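Local coordinates for protein 4-alpha-glucanotransferase (Streptococcus agalactiae, PDB 6M6T) that is an amylomaltase, or disproportionating enzyme, of the TIM-barrel class, with glycan molecules bound in the pockets of this model, at residues Y292-H297 / P339-N344; H297-S302 / E350-L355; E343-I348 / P362-M367; N388-A393 / T443-M448. One frame throughout, in Å; residues are numbered along the deposited sequence.

Contact 1. Residues Y292-H297 / P339-N344. With ASO (1,5-anhydro-D-glucitol), chain I; AC1 (4,6-dideoxy-4-{[(1S,4R,5S,6S)-4,5,6-trihydroxy-3-(hydroxymethyl)cyclohex-2-en-1-yl]amino}-alpha-D-glucopyranose), chain J.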
# COMPACT_ATOMS: atom_id res chain seq x y z
N TYR A 292 4.92 7.64 9.29
CA TYR A 292 3.50 7.84 9.53
C TYR A 292 2.77 6.65 8.93
O TYR A 292 2.93 6.38 7.74
CB TYR A 292 3.00 9.15 8.91
CG TYR A 292 3.11 10.34 9.82
CD1 TYR A 292 4.31 10.99 10.02
CD2 TYR A 292 1.99 10.81 10.50
CE1 TYR A 292 4.41 12.06 10.87
CE2 TYR A 292 2.08 11.90 11.36
CZ TYR A 292 3.29 12.52 11.54
OH TYR A 292 3.38 13.59 12.39
N LEU A 293 1.95 5.97 9.72
CA LEU A 293 1.22 4.81 9.25
C LEU A 293 -0.22 5.18 8.93
O LEU A 293 -0.89 5.85 9.71
CB LEU A 293 1.24 3.69 10.30
CG LEU A 293 0.73 2.32 9.84
CD1 LEU A 293 1.80 1.58 9.01
CD2 LEU A 293 0.27 1.50 11.05
N ARG A 294 -0.70 4.70 7.79
CA ARG A 294 -2.03 4.96 7.28
C ARG A 294 -2.79 3.64 7.30
O ARG A 294 -2.52 2.76 6.47
CB ARG A 294 -1.95 5.54 5.87
CG ARG A 294 -3.27 5.63 5.15
CD ARG A 294 -3.13 5.13 3.73
NE ARG A 294 -4.09 5.73 2.80
CZ ARG A 294 -5.03 5.06 2.13
NH1 ARG A 294 -5.85 5.72 1.32
NH2 ARG A 294 -5.14 3.74 2.28
N ILE A 295 -3.72 3.49 8.24
CA ILE A 295 -4.46 2.23 8.32
C ILE A 295 -5.61 2.29 7.33
O ILE A 295 -6.49 3.15 7.41
CB ILE A 295 -4.93 1.92 9.75
CG1 ILE A 295 -5.64 0.57 9.77
CG2 ILE A 295 -5.85 2.98 10.30
CD1 ILE A 295 -4.95 -0.57 8.95
N ASP A 296 -5.59 1.39 6.35
CA ASP A 296 -6.61 1.37 5.32
C ASP A 296 -7.94 0.92 5.91
O ASP A 296 -7.97 0.18 6.90
CB ASP A 296 -6.22 0.43 4.17
CG ASP A 296 -7.17 0.55 2.99
OD1 ASP A 296 -7.77 1.63 2.85
OD2 ASP A 296 -7.35 -0.41 2.20
N HIS A 297 -9.03 1.39 5.31
CA HIS A 297 -10.39 0.90 5.60
C HIS A 297 -10.70 0.91 7.10
O HIS A 297 -10.98 -0.12 7.71
CB HIS A 297 -10.60 -0.49 5.02
CG HIS A 297 -12.02 -0.93 5.02
ND1 HIS A 297 -12.99 -0.29 4.28
CD2 HIS A 297 -12.64 -1.96 5.65
CE1 HIS A 297 -14.15 -0.90 4.46
NE2 HIS A 297 -13.97 -1.92 5.28
N PRO A 339 1.98 8.07 15.34
CA PRO A 339 1.63 8.79 14.11
C PRO A 339 0.77 7.99 13.14
O PRO A 339 1.27 7.58 12.09
CB PRO A 339 2.99 9.08 13.48
CG PRO A 339 3.85 7.96 13.94
CD PRO A 339 3.39 7.63 15.33
N ILE A 340 -0.51 7.77 13.46
CA ILE A 340 -1.42 7.08 12.56
C ILE A 340 -2.32 8.10 11.88
O ILE A 340 -2.78 9.06 12.51
CB ILE A 340 -2.29 6.04 13.30
CG1 ILE A 340 -1.47 5.26 14.33
CG2 ILE A 340 -2.95 5.10 12.30
CD1 ILE A 340 -0.19 4.70 13.82
N ILE A 341 -2.59 7.88 10.59
CA ILE A 341 -3.70 8.55 9.93
C ILE A 341 -4.70 7.49 9.53
O ILE A 341 -4.32 6.37 9.15
CB ILE A 341 -3.26 9.41 8.73
CG1 ILE A 341 -2.81 8.53 7.57
CG2 ILE A 341 -2.16 10.38 9.14
CD1 ILE A 341 -2.32 9.31 6.38
N ALA A 342 -5.98 7.82 9.66
CA ALA A 342 -7.07 6.88 9.49
C ALA A 342 -7.79 7.13 8.18
O ALA A 342 -8.21 8.26 7.91
CB ALA A 342 -8.05 6.98 10.66
N GLU A 343 -7.94 6.09 7.38
CA GLU A 343 -8.64 6.17 6.10
C GLU A 343 -10.11 5.85 6.36
O GLU A 343 -10.50 4.69 6.42
CB GLU A 343 -8.01 5.20 5.10
CG GLU A 343 -8.32 5.50 3.64
CD GLU A 343 -9.52 4.70 3.12
OE1 GLU A 343 -10.56 5.32 2.82
OE2 GLU A 343 -9.45 3.46 3.00
N ASN A 344 -10.95 6.88 6.49
CA ASN A 344 -12.32 6.64 6.93
C ASN A 344 -13.35 6.96 5.85
O ASN A 344 -14.38 7.58 6.13
CB ASN A 344 -12.62 7.43 8.20
CG ASN A 344 -12.46 8.92 8.02
OD1 ASN A 344 -11.66 9.38 7.20
ND2 ASN A 344 -13.22 9.68 8.77
C1 ASO I . -8.28 -0.82 1.14
C2 ASO I . -7.89 -0.31 -0.26
C3 ASO I . -8.77 -0.98 -1.33
C4 ASO I . -8.59 -2.50 -1.21
C5 ASO I . -8.93 -2.95 0.18
C6 ASO I . -8.50 -4.41 0.34
O2 ASO I . -7.99 1.12 -0.34
O3 ASO I . -8.40 -0.50 -2.67
O4 ASO I . -9.40 -3.22 -2.18
O5 ASO I . -8.14 -2.25 1.15
O6 ASO I . -8.03 -4.63 1.68
C1 AC1 J . -17.97 5.65 -2.19
O2 AC1 J . -19.47 3.74 -2.33
C2 AC1 J . -18.09 4.15 -2.45
C4A AC1 J . -12.10 1.64 0.85
C3 AC1 J . -17.32 3.41 -1.40
O3 AC1 J . -17.47 2.02 -1.68
C4 AC1 J . -15.85 3.81 -1.45
N4A AC1 J . -15.08 3.21 -0.35
C5 AC1 J . -15.69 5.31 -1.29
O5 AC1 J . -16.54 6.03 -2.24
C6 AC1 J . -14.20 5.65 -1.46
C1B AC1 J . -14.61 1.83 -0.59
C2B AC1 J . -14.46 1.21 0.76
O2B AC1 J . -15.70 1.42 1.45
C3B AC1 J . -13.39 1.95 1.51
O3B AC1 J . -13.28 1.46 2.84
O4 AC1 J . -11.05 2.40 1.48
C5B AC1 J . -12.18 1.87 -0.54
C7B AC1 J . -13.38 1.90 -1.24
C6B AC1 J . -10.88 2.02 -1.30
O6B AC1 J . -9.93 2.58 -0.38

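Contact 2. Residues H297-S302 / E350-L355. With AC1 (4,6-dideoxy-4-{[(1S,4R,5S,6S)-4,5,6-trihydroxy-3-(hydroxymethyl)cyclohex-2-en-1-yl]amino}-alpha-D-glucopyranose), chain J.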
# COMPACT_ATOMS: atom_id res chain seq x y z
N HIS A 297 -9.03 1.39 5.31
CA HIS A 297 -10.39 0.90 5.60
C HIS A 297 -10.70 0.91 7.10
O HIS A 297 -10.98 -0.12 7.71
CB HIS A 297 -10.60 -0.49 5.02
CG HIS A 297 -12.02 -0.93 5.02
ND1 HIS A 297 -12.99 -0.29 4.28
CD2 HIS A 297 -12.64 -1.96 5.65
CE1 HIS A 297 -14.15 -0.90 4.46
NE2 HIS A 297 -13.97 -1.92 5.28
N PHE A 298 -10.62 2.11 7.66
CA PHE A 298 -10.86 2.32 9.08
C PHE A 298 -12.27 1.88 9.48
O PHE A 298 -12.50 1.46 10.63
CB PHE A 298 -10.62 3.80 9.40
CG PHE A 298 -10.23 4.07 10.82
CD1 PHE A 298 -9.01 3.62 11.31
CD2 PHE A 298 -11.08 4.76 11.67
CE1 PHE A 298 -8.64 3.87 12.61
CE2 PHE A 298 -10.74 5.01 12.97
CZ PHE A 298 -9.52 4.57 13.45
N LYS A 299 -13.21 1.97 8.54
CA LYS A 299 -14.57 1.49 8.78
C LYS A 299 -14.56 0.07 9.33
O LYS A 299 -15.33 -0.27 10.24
CB LYS A 299 -15.38 1.56 7.49
CG LYS A 299 -16.87 1.19 7.64
CD LYS A 299 -17.48 1.80 8.91
CE LYS A 299 -18.80 1.19 9.22
NZ LYS A 299 -19.51 1.08 7.94
N GLY A 300 -13.66 -0.77 8.82
CA GLY A 300 -13.56 -2.16 9.22
C GLY A 300 -13.26 -2.38 10.68
O GLY A 300 -13.40 -3.52 11.15
N PHE A 301 -12.83 -1.34 11.41
CA PHE A 301 -12.60 -1.48 12.84
C PHE A 301 -13.83 -1.13 13.67
O PHE A 301 -13.85 -1.42 14.87
CB PHE A 301 -11.39 -0.65 13.26
CG PHE A 301 -10.11 -1.18 12.70
CD1 PHE A 301 -9.42 -2.18 13.36
CD2 PHE A 301 -9.64 -0.72 11.48
CE1 PHE A 301 -8.25 -2.71 12.82
CE2 PHE A 301 -8.46 -1.24 10.93
CZ PHE A 301 -7.77 -2.24 11.61
N SER A 302 -14.86 -0.54 13.07
CA SER A 302 -16.14 -0.34 13.74
C SER A 302 -17.18 -1.37 13.32
O SER A 302 -17.82 -1.99 14.17
CB SER A 302 -16.65 1.08 13.46
OG SER A 302 -17.27 1.18 12.18
N GLU A 350 -22.28 6.72 13.11
CA GLU A 350 -21.79 7.36 14.32
C GLU A 350 -20.86 6.46 15.13
O GLU A 350 -20.12 6.97 15.98
CB GLU A 350 -22.96 7.90 15.16
CG GLU A 350 -23.15 9.44 15.01
CD GLU A 350 -23.86 9.85 13.70
OE1 GLU A 350 -23.98 11.07 13.44
OE2 GLU A 350 -24.31 8.98 12.93
N ARG A 351 -20.87 5.15 14.90
CA ARG A 351 -19.84 4.32 15.53
C ARG A 351 -18.45 4.63 14.98
O ARG A 351 -17.47 4.72 15.74
CB ARG A 351 -20.16 2.83 15.35
CG ARG A 351 -21.23 2.33 16.30
CD ARG A 351 -21.67 0.86 16.02
NE ARG A 351 -22.63 0.45 17.04
CZ ARG A 351 -22.30 0.20 18.30
NH1 ARG A 351 -21.03 0.26 18.69
NH2 ARG A 351 -23.24 -0.13 19.17
N ALA A 352 -18.35 4.85 13.66
CA ALA A 352 -17.08 5.22 13.04
C ALA A 352 -16.61 6.61 13.48
O ALA A 352 -15.40 6.83 13.71
CB ALA A 352 -17.20 5.16 11.52
N GLU A 353 -17.54 7.56 13.57
CA GLU A 353 -17.17 8.90 14.01
C GLU A 353 -16.72 8.90 15.47
O GLU A 353 -15.81 9.65 15.84
CB GLU A 353 -18.32 9.86 13.78
CG GLU A 353 -18.66 10.10 12.30
CD GLU A 353 -19.88 11.02 12.10
OE1 GLU A 353 -20.99 10.66 12.54
OE2 GLU A 353 -19.71 12.11 11.50
N ARG A 354 -17.31 8.03 16.29
CA ARG A 354 -16.83 7.89 17.66
C ARG A 354 -15.44 7.26 17.70
O ARG A 354 -14.59 7.69 18.49
CB ARG A 354 -17.82 7.07 18.50
CG ARG A 354 -19.22 7.64 18.57
CD ARG A 354 -19.66 7.94 19.98
NE ARG A 354 -19.81 6.72 20.76
CZ ARG A 354 -20.10 6.69 22.05
NH1 ARG A 354 -20.28 7.83 22.72
NH2 ARG A 354 -20.22 5.52 22.68
N LEU A 355 -15.20 6.23 16.87
CA LEU A 355 -13.86 5.65 16.74
C LEU A 355 -12.83 6.73 16.48
O LEU A 355 -11.82 6.83 17.20
CB LEU A 355 -13.82 4.63 15.60
CG LEU A 355 -13.47 3.19 15.98
CD1 LEU A 355 -13.17 2.38 14.72
CD2 LEU A 355 -12.30 3.17 16.94
C1 AC1 J . -17.97 5.65 -2.19
O2 AC1 J . -19.47 3.74 -2.33
C2 AC1 J . -18.09 4.15 -2.45
C4A AC1 J . -12.10 1.64 0.85
C3 AC1 J . -17.32 3.41 -1.40
O3 AC1 J . -17.47 2.02 -1.68
C4 AC1 J . -15.85 3.81 -1.45
N4A AC1 J . -15.08 3.21 -0.35
C5 AC1 J . -15.69 5.31 -1.29
O5 AC1 J . -16.54 6.03 -2.24
C6 AC1 J . -14.20 5.65 -1.46
C1B AC1 J . -14.61 1.83 -0.59
C2B AC1 J . -14.46 1.21 0.76
O2B AC1 J . -15.70 1.42 1.45
C3B AC1 J . -13.39 1.95 1.51
O3B AC1 J . -13.28 1.46 2.84
O4 AC1 J . -11.05 2.40 1.48
C5B AC1 J . -12.18 1.87 -0.54
C7B AC1 J . -13.38 1.90 -1.24
C6B AC1 J . -10.88 2.02 -1.30
O6B AC1 J . -9.93 2.58 -0.38

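Contact 3. Residues E343-I348 / P362-M367. With AC1 (4,6-dideoxy-4-{[(1S,4R,5S,6S)-4,5,6-trihydroxy-3-(hydroxymethyl)cyclohex-2-en-1-yl]amino}-alpha-D-glucopyranose), chain J; GLC (alpha-D-glucopyranose), chain B.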
# COMPACT_ATOMS: atom_id res chain seq x y z
N GLU A 343 -7.94 6.09 7.38
CA GLU A 343 -8.64 6.17 6.10
C GLU A 343 -10.11 5.85 6.36
O GLU A 343 -10.50 4.69 6.42
CB GLU A 343 -8.01 5.20 5.10
CG GLU A 343 -8.32 5.50 3.64
CD GLU A 343 -9.52 4.70 3.12
OE1 GLU A 343 -10.56 5.32 2.82
OE2 GLU A 343 -9.45 3.46 3.00
N ASN A 344 -10.95 6.88 6.49
CA ASN A 344 -12.32 6.64 6.93
C ASN A 344 -13.35 6.96 5.85
O ASN A 344 -14.38 7.58 6.13
CB ASN A 344 -12.62 7.43 8.20
CG ASN A 344 -12.46 8.92 8.02
OD1 ASN A 344 -11.66 9.38 7.20
ND2 ASN A 344 -13.22 9.68 8.77
N LEU A 345 -13.09 6.54 4.62
CA LEU A 345 -13.98 6.83 3.51
C LEU A 345 -15.09 5.80 3.43
O LEU A 345 -14.84 4.60 3.52
CB LEU A 345 -13.19 6.88 2.21
CG LEU A 345 -12.37 8.17 2.12
CD1 LEU A 345 -11.06 7.90 1.41
CD2 LEU A 345 -13.17 9.28 1.41
N GLY A 346 -16.31 6.27 3.27
CA GLY A 346 -17.44 5.39 3.01
C GLY A 346 -18.15 4.93 4.26
O GLY A 346 -17.57 4.81 5.34
N TYR A 347 -19.46 4.69 4.11
CA TYR A 347 -20.26 3.93 5.08
C TYR A 347 -20.09 4.48 6.48
O TYR A 347 -20.09 3.75 7.47
CB TYR A 347 -19.91 2.44 5.03
CG TYR A 347 -19.85 1.90 3.61
CD1 TYR A 347 -21.00 1.48 2.95
CD2 TYR A 347 -18.65 1.83 2.92
CE1 TYR A 347 -20.95 1.02 1.66
CE2 TYR A 347 -18.60 1.39 1.64
CZ TYR A 347 -19.74 0.97 1.01
OH TYR A 347 -19.67 0.51 -0.28
N ILE A 348 -19.92 5.80 6.57
CA ILE A 348 -19.71 6.44 7.87
C ILE A 348 -21.03 6.44 8.65
O ILE A 348 -22.07 6.88 8.15
CB ILE A 348 -19.15 7.85 7.70
CG1 ILE A 348 -17.68 7.77 7.25
CG2 ILE A 348 -19.31 8.65 8.99
CD1 ILE A 348 -16.92 9.10 7.30
N PRO A 362 -5.81 12.05 12.51
CA PRO A 362 -6.43 12.64 11.32
C PRO A 362 -7.18 11.62 10.48
O PRO A 362 -6.80 10.45 10.37
CB PRO A 362 -5.23 13.23 10.54
CG PRO A 362 -4.03 13.09 11.45
CD PRO A 362 -4.49 12.63 12.79
N GLY A 363 -8.27 12.08 9.88
CA GLY A 363 -8.96 11.34 8.86
C GLY A 363 -8.81 12.00 7.50
O GLY A 363 -8.09 12.99 7.34
N MET A 364 -9.52 11.46 6.53
CA MET A 364 -9.31 11.83 5.15
C MET A 364 -10.41 12.75 4.63
O MET A 364 -11.50 12.85 5.21
CB MET A 364 -9.21 10.58 4.27
CG MET A 364 -8.04 9.68 4.65
SD MET A 364 -7.32 8.86 3.22
CE MET A 364 -5.69 8.44 3.86
N LYS A 365 -10.09 13.45 3.54
CA LYS A 365 -11.02 14.28 2.77
C LYS A 365 -10.62 14.15 1.31
O LYS A 365 -9.52 14.55 0.92
CB LYS A 365 -11.00 15.75 3.22
CG LYS A 365 -11.71 16.05 4.56
CD LYS A 365 -13.23 15.77 4.49
CE LYS A 365 -13.90 15.81 5.87
NZ LYS A 365 -13.29 16.84 6.77
N ILE A 366 -11.49 13.55 0.50
CA ILE A 366 -11.19 13.29 -0.90
C ILE A 366 -12.02 14.27 -1.71
O ILE A 366 -13.22 14.07 -1.92
CB ILE A 366 -11.47 11.83 -1.29
CG1 ILE A 366 -10.51 10.90 -0.56
CG2 ILE A 366 -11.36 11.63 -2.82
CD1 ILE A 366 -10.23 9.58 -1.30
N MET A 367 -11.38 15.34 -2.18
CA MET A 367 -12.13 16.43 -2.80
C MET A 367 -12.92 15.99 -4.01
O MET A 367 -13.82 16.72 -4.44
CB MET A 367 -11.19 17.54 -3.24
CG MET A 367 -11.77 18.94 -3.20
SD MET A 367 -10.41 20.09 -3.54
CE MET A 367 -9.03 18.96 -3.42
C1 AC1 J . -17.97 5.65 -2.19
O2 AC1 J . -19.47 3.74 -2.33
C2 AC1 J . -18.09 4.15 -2.45
C4A AC1 J . -12.10 1.64 0.85
C3 AC1 J . -17.32 3.41 -1.40
O3 AC1 J . -17.47 2.02 -1.68
C4 AC1 J . -15.85 3.81 -1.45
N4A AC1 J . -15.08 3.21 -0.35
C5 AC1 J . -15.69 5.31 -1.29
O5 AC1 J . -16.54 6.03 -2.24
C6 AC1 J . -14.20 5.65 -1.46
C1B AC1 J . -14.61 1.83 -0.59
C2B AC1 J . -14.46 1.21 0.76
O2B AC1 J . -15.70 1.42 1.45
C3B AC1 J . -13.39 1.95 1.51
O3B AC1 J . -13.28 1.46 2.84
O4 AC1 J . -11.05 2.40 1.48
C5B AC1 J . -12.18 1.87 -0.54
C7B AC1 J . -13.38 1.90 -1.24
C6B AC1 J . -10.88 2.02 -1.30
O6B AC1 J . -9.93 2.58 -0.38
C1 GLC B . -20.15 9.59 0.67
C2 GLC B . -18.82 8.91 1.16
C3 GLC B . -18.14 8.12 0.02
C4 GLC B . -19.19 7.05 -0.32
C5 GLC B . -20.35 7.78 -1.03
C6 GLC B . -21.30 6.81 -1.75
O1 GLC B . -19.87 10.67 -0.24
O2 GLC B . -17.90 9.87 1.76
O3 GLC B . -16.89 7.59 0.48
O4 GLC B . -18.68 5.81 -0.95
O5 GLC B . -21.03 8.60 0.01
O6 GLC B . -21.73 7.31 -3.02

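Contact 4. Residues N388-A393 / T443-M448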
# COMPACT_ATOMS: atom_id res chain seq x y z
N ASN A 388 -7.46 18.94 11.55
CA ASN A 388 -7.06 17.55 11.82
C ASN A 388 -7.61 16.60 10.76
O ASN A 388 -8.39 15.69 11.03
CB ASN A 388 -7.52 17.15 13.21
CG ASN A 388 -6.82 15.92 13.71
OD1 ASN A 388 -5.65 15.69 13.40
ND2 ASN A 388 -7.53 15.11 14.51
N THR A 389 -7.20 16.84 9.51
CA THR A 389 -7.50 15.98 8.37
C THR A 389 -6.34 16.05 7.38
O THR A 389 -5.55 17.00 7.36
CB THR A 389 -8.81 16.38 7.65
OG1 THR A 389 -8.67 17.67 7.04
CG2 THR A 389 -10.03 16.38 8.58
N ILE A 390 -6.25 15.01 6.54
CA ILE A 390 -5.28 14.93 5.45
C ILE A 390 -6.07 15.02 4.15
O ILE A 390 -6.86 14.12 3.86
CB ILE A 390 -4.50 13.61 5.48
CG1 ILE A 390 -3.92 13.33 6.87
CG2 ILE A 390 -3.45 13.61 4.38
CD1 ILE A 390 -3.29 14.52 7.55
N ALA A 391 -5.86 16.05 3.36
CA ALA A 391 -6.70 16.25 2.19
C ALA A 391 -6.00 15.79 0.92
O ALA A 391 -4.82 16.08 0.72
CB ALA A 391 -7.14 17.70 2.05
N TYR A 392 -6.74 15.06 0.08
CA TYR A 392 -6.32 14.59 -1.23
C TYR A 392 -7.21 15.18 -2.31
O TYR A 392 -8.38 15.49 -2.07
CB TYR A 392 -6.40 13.06 -1.38
CG TYR A 392 -5.61 12.34 -0.34
CD1 TYR A 392 -6.16 12.07 0.90
CD2 TYR A 392 -4.30 11.95 -0.58
CE1 TYR A 392 -5.43 11.43 1.86
CE2 TYR A 392 -3.57 11.31 0.37
CZ TYR A 392 -4.14 11.05 1.60
OH TYR A 392 -3.41 10.41 2.56
N ALA A 393 -6.64 15.32 -3.50
CA ALA A 393 -7.46 15.55 -4.67
C ALA A 393 -8.18 14.27 -5.04
O ALA A 393 -9.41 14.25 -5.18
CB ALA A 393 -6.58 16.03 -5.83
N THR A 443 -2.34 18.77 6.37
CA THR A 443 -1.53 18.17 5.33
C THR A 443 -2.38 17.94 4.09
O THR A 443 -3.52 17.50 4.19
CB THR A 443 -0.91 16.84 5.77
OG1 THR A 443 -0.33 16.98 7.08
CG2 THR A 443 0.17 16.40 4.80
N THR A 444 -1.82 18.23 2.93
CA THR A 444 -2.44 17.91 1.65
C THR A 444 -1.45 17.11 0.83
O THR A 444 -0.24 17.38 0.86
CB THR A 444 -2.86 19.17 0.89
OG1 THR A 444 -1.72 20.05 0.79
CG2 THR A 444 -4.03 19.88 1.61
N ILE A 445 -1.96 16.13 0.09
CA ILE A 445 -1.12 15.22 -0.69
C ILE A 445 -1.52 15.32 -2.15
O ILE A 445 -2.71 15.26 -2.49
CB ILE A 445 -1.24 13.77 -0.20
CG1 ILE A 445 -1.05 13.70 1.30
CG2 ILE A 445 -0.20 12.92 -0.88
CD1 ILE A 445 0.35 14.04 1.72
N THR A 446 -0.52 15.45 -3.02
CA THR A 446 -0.73 15.62 -4.44
C THR A 446 -0.38 14.34 -5.17
O THR A 446 0.68 13.75 -4.94
CB THR A 446 0.09 16.79 -4.96
OG1 THR A 446 -0.36 17.99 -4.32
CG2 THR A 446 -0.04 16.90 -6.49
N CYS A 447 -1.30 13.88 -6.02
CA CYS A 447 -1.13 12.64 -6.76
C CYS A 447 -0.17 12.91 -7.91
O CYS A 447 -0.49 13.69 -8.80
CB CYS A 447 -2.48 12.17 -7.30
SG CYS A 447 -3.34 10.90 -6.32
N MET A 448 1.00 12.25 -7.89
CA MET A 448 2.00 12.55 -8.91
C MET A 448 1.44 12.50 -10.33
O MET A 448 1.98 13.16 -11.22
CB MET A 448 3.19 11.59 -8.75
CG MET A 448 4.29 11.74 -9.81
SD MET A 448 5.15 13.33 -9.74
CE MET A 448 5.78 13.29 -8.10

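Contact 1. Residues Y292-H297 / P339-N344
Two neighbouring strands of a TIM barrel, 292-295 and 340-342, run parallel here in a buried pairing whose C-terminal ends open onto the glycan pocket. Leu293 N donates to Pro339 O (2.9 Å), Leu293 O accepts from Ile341 N, Ile295 N donates to Ile341 O, and Ile295 O takes Glu343 N, so the pairing outlasts the strands themselves. Leu293, Ile295, Ile340 and Ala342 face the helix layer, where Ala342 meets Leu356. Arg294 and Ile341 face the barrel interior, with Ile341 CG1 3.5 Å from Arg294 CB. At the N-terminal end, Pro339 CB sits over one face of the Tyr292 ring, 3.7 Å from its centroid, a CH-pi contact. At the C-terminal end, Glu343 lays its CG across one face of the Arg294 guanidinium, whose salt bridge goes to Asp216. Asp296, its CG anti to the backbone N, is joined covalently through OD2 to C1 of ASO. Asp296 OD1 lies 2.5 Å from Glu343 OE2. The close approach of Glu343 OE2 to AC1 O4, 2.4 Å, is consistent with a proton on the glutamate. His297 N donates to Glu343 OE2 (3.1 Å), arriving from above the carboxylate plane.

Contact 2. Residues H297-S302 / E350-L355
Arg351, on the first turn of helix 350-359, starts the contact with its aliphatic root: its CB lies 4.4 Å from Ser302 CB, and the rest of the side chain leads away. Ala352 comes next, its CB 4.0 Å from Ser302 OG, with Lys299 CD 4.3 Å from the same Ala352 CB. The hydroxyl is not aimed at the helix. Its first torsion sets it between the backbone N and the carbonyl carbon (chi1 80°), and Ser302 OG donates to Lys299 O at 3.1 Å, in the carbonyl plane and on a lone pair; Ser302 N uses the same oxygen, so two donors grip it. The segment 297-302 is the tight turn that leaves barrel strand 292-295, and the helix follows strand 340-342 in the TIM barrel, so the two belong to successive beta-alpha units. Lys299 carries its NZ on to Tyr347 O, in the loop before that helix. One turn further along, Leu355 pushes CD1 against the turn: Leu355 CD1 is 3.8 Å from Phe301 CB, nearly as close to Ser302 CB, and reaches the Phe298 ring obliquely at CE2. Phe328 of helix 324-335 packs against Leu355 and both phenylalanine rings.

Contact 3. Residues E343-I348 / P362-M367
A side-chain amide does the work of a backbone carbonyl: Asn344 OD1 takes the N-H of Met364 at 3.1 Å, with an N-H...O angle of 180° and the donor in the amide carbonyl plane. One residue pair earlier, the backbone bond Ala342 N to Pro362 O, at the start of strand 363-366, links the two strands that close the TIM barrel, so Asn344 carries the junction past the end of its own strand. The first torsion of Asn344, with CG between the backbone N and the carbonyl carbon (chi1 60°), swings the amide across, and Gly363, having no side chain, lets Asn344 OD1 come within 3.7 Å of its CA. Beyond this, the contact is apolar. Met364 crosses Glu343 obliquely, its SD 3.5 Å from Glu343 CG. Leu345 meets Ile366 at about a right angle, both its methyls lying against CG1 and CD1 of the isoleucine. The loop then bends over the glycan: Gly346 N is 3.1 Å from GLC O3, and Tyr347 OH accepts a hydrogen bond from AC1 O3 at 3.0 Å. Glu343 OE1 receives a weak bond from Leu345 N. Burial of the Glu343 carboxylate and the nearness of OE2 to AC1 O4 would be consistent with a protonated acid, whereas its two N-H donors and the charge of Arg294 would favour the ionised form.

Contact 4. Residues N388-A393 / T443-M448
The Tyr392 ring is the flat group of this contact, and Ile445 meets it obliquely: Ile445 CB lies 3.4 Å from Tyr392 CE2. Both side chains have CG or CG1 anti to the carbonyl carbon and lie side by side, pointing the same way into the barrel interior. There the Tyr392 hydroxyl is hydrogen-bonded to Gln45 OE1, across the barrel, with Met364 and Ile341 packed near it. Ile390 joins the same layer, its CG2 3.9 Å from Ile445 CG1 and its CD1 3.8 Å from Thr443 CB. The backbones behind are parallel strands whose axes differ by 25°. Ala391 is gripped at both ends: its N donates to Thr443 O at 2.9 Å, close to straight at 164°, and its O accepts from Ile445 N at 2.9 Å, the donor standing nearly along the C=O axis. On the outer face, Ala391 CB rests 3.8 Å from Thr444 CG2, and both residues meet Leu436 of helix 428-438, the helix preceding strand 443-447 in this TIM barrel. In the sheet, 389-392 has 363-366 as its other neighbour, reached by backbone bonds of Ile390 and Tyr392, whereas 443-447 has the N-terminal strand 6-10, to which Thr444 and Thr446 bond at Gly8; helix 448-451 starts directly afterwards, with Cys447 as its N-cap.

In the fold
Contacts 1 and 4 are the same kind of thing, parallel strand pairs in the barrel wall, and their inward side chains meet where Ile341 touches Ile390 and Tyr392. Contact 3 lies between them: it shares Glu343 and Asn344 with contact 1, and its strand 363-366 is bonded directly to 389-392 of contact 4. Contact 2 lies farther out, about 21 Å from contact 4 between centres, and pairs a turn with a helix whose outward residues are exposed; the touching residues of all four are mostly buried. Chemistry follows place: backbone bonds in contacts 1 and 4, one side-chain amide bond and apolar packing in contact 3, apolar packing in contact 2, and carboxylates and sugars where contacts 1 and 3 reach the pocket.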